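Local structure of frutapin (Artocarpus altilis, 5KRP) at residues I68-F72 with P73-L77. The protein is a breadfruit lectin of the jacalin-related family that probably binds carbohydrates. Residues are numbered along the deposited sequence; the frame is centred on the assembly and turned at random.
Sequences IELQF and PEEFL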
# COMPACT_ATOMS: atom_id res chain seq x y z
N ILE A 68 -24.26 2.53 -14.82
CA ILE A 68 -23.83 1.23 -14.35
C ILE A 68 -23.85 1.30 -12.81
O ILE A 68 -23.09 2.10 -12.22
CB ILE A 68 -22.41 0.93 -14.86
CG1 ILE A 68 -22.44 0.89 -16.39
CG2 ILE A 68 -21.79 -0.34 -14.24
CD1 ILE A 68 -21.10 0.95 -16.99
N GLU A 69 -24.74 0.58 -12.17
CA GLU A 69 -24.93 0.65 -10.75
C GLU A 69 -24.42 -0.65 -10.12
O GLU A 69 -25.01 -1.71 -10.32
CB GLU A 69 -26.40 0.91 -10.44
CG GLU A 69 -26.61 1.20 -8.96
CD GLU A 69 -27.90 1.96 -8.64
OE1 GLU A 69 -28.66 2.39 -9.58
OE2 GLU A 69 -28.08 2.15 -7.41
N LEU A 70 -23.30 -0.62 -9.40
CA LEU A 70 -22.73 -1.84 -8.79
C LEU A 70 -23.38 -2.03 -7.42
O LEU A 70 -23.74 -1.05 -6.71
CB LEU A 70 -21.22 -1.68 -8.63
CG LEU A 70 -20.46 -1.38 -9.94
CD1 LEU A 70 -18.97 -1.11 -9.76
CD2 LEU A 70 -20.60 -2.50 -10.93
N GLN A 71 -23.52 -3.28 -7.04
CA GLN A 71 -24.04 -3.62 -5.69
C GLN A 71 -22.88 -3.46 -4.64
O GLN A 71 -22.36 -4.44 -4.07
CB GLN A 71 -24.58 -5.02 -5.69
CG GLN A 71 -25.70 -5.27 -6.67
CD GLN A 71 -26.06 -6.77 -6.79
OE1 GLN A 71 -25.20 -7.64 -7.06
NE2 GLN A 71 -27.35 -7.07 -6.61
N PHE A 72 -22.43 -2.21 -4.48
CA PHE A 72 -21.35 -1.88 -3.57
C PHE A 72 -21.80 -2.14 -2.10
O PHE A 72 -22.93 -1.87 -1.80
CB PHE A 72 -20.92 -0.40 -3.79
CG PHE A 72 -19.94 0.09 -2.79
CD1 PHE A 72 -20.39 0.60 -1.57
CD2 PHE A 72 -18.59 -0.05 -3.01
CE1 PHE A 72 -19.48 0.98 -0.62
CE2 PHE A 72 -17.68 0.31 -2.05
CZ PHE A 72 -18.13 0.81 -0.83
N PRO A 73 -20.95 -2.66 -1.22
CA PRO A 73 -19.54 -2.96 -1.41
C PRO A 73 -19.21 -4.35 -1.83
O PRO A 73 -18.02 -4.65 -2.11
CB PRO A 73 -18.98 -2.77 -0.00
CG PRO A 73 -20.12 -3.22 0.86
CD PRO A 73 -21.33 -2.64 0.22
N GLU A 74 -20.21 -5.24 -1.85
CA GLU A 74 -19.93 -6.66 -2.11
C GLU A 74 -19.48 -6.93 -3.58
O GLU A 74 -18.76 -7.91 -3.83
CB GLU A 74 -21.15 -7.55 -1.86
CG GLU A 74 -21.64 -7.60 -0.45
CD GLU A 74 -22.38 -6.32 -0.02
OE1 GLU A 74 -22.97 -5.60 -0.92
OE2 GLU A 74 -22.33 -6.05 1.22
N GLU A 75 -20.00 -6.12 -4.49
CA GLU A 75 -19.70 -6.24 -5.94
C GLU A 75 -18.76 -5.11 -6.35
O GLU A 75 -19.01 -3.96 -6.02
CB GLU A 75 -20.96 -6.23 -6.78
CG GLU A 75 -20.70 -6.43 -8.28
CD GLU A 75 -21.94 -6.30 -9.17
OE1 GLU A 75 -22.79 -5.42 -8.93
OE2 GLU A 75 -22.02 -7.11 -10.11
N PHE A 76 -17.69 -5.48 -7.06
CA PHE A 76 -16.71 -4.49 -7.50
C PHE A 76 -16.06 -5.00 -8.79
O PHE A 76 -16.15 -6.20 -9.16
CB PHE A 76 -15.63 -4.32 -6.40
CG PHE A 76 -15.08 -5.60 -5.89
CD1 PHE A 76 -14.05 -6.26 -6.54
CD2 PHE A 76 -15.57 -6.16 -4.69
CE1 PHE A 76 -13.51 -7.45 -6.05
CE2 PHE A 76 -15.05 -7.37 -4.21
CZ PHE A 76 -14.06 -8.03 -4.89
N LEU A 77 -15.40 -4.09 -9.48
CA LEU A 77 -14.79 -4.39 -10.77
C LEU A 77 -13.61 -5.33 -10.64
O LEU A 77 -12.81 -5.17 -9.69
CB LEU A 77 -14.29 -3.09 -11.42
CG LEU A 77 -15.32 -2.05 -11.78
CD1 LEU A 77 -14.54 -0.79 -12.29
CD2 LEU A 77 -16.21 -2.71 -12.81
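Glu75 OE1 is held by two partners: the backbone N of Gln71 donates to it at 2.9 Å along an almost perfectly straight line (N-H...O 179°), and Arg108 forms a salt bridge with it. This carboxylate lies in the tight turn by which the chain of a jacalin-like beta-prism passes from strand 64-69 of one four-stranded sheet to strand 77-86 of the next. The bond from Gln71 N uses the anti lone pair of OE1, while OE2 accepts from Thr104, so both oxygens of this buried carboxylate have partners and its rotation is probably fixed. The glutamate chain, extended with CG anti to the backbone N (chi1 -177°), is long enough to bring OE1 to the backbone N of Gln71, and its charge suits Arg108.

Main chain closes the same loop as an alpha turn: Glu75 N donates to Gln71 O at 2.9 Å. Gln71, the centre of an inverse gamma turn, lays its aliphatic CB and CG against the carboxylate, CG lying 3.7 Å from Glu75 OE1.

Between these residues the peptide before Pro73 is cis, a geometry that proline accepts far more readily than other residues and that reverses the chain sharply. It also folds the pyrrolidine ring over Phe72, which also packs on Ala2 of a second subunit. Leu70 CD1 meets Leu77 CG at 4.3 Å; both leucines are buried, and Leu77 also touches Phe102, so apolar side chains suit the core between the sheets. In the Phe72-Pro73 CH-pi contact, Pro73 CB sits 3.7 Å from the centroid of the Phe72 ring, only 8° off its normal.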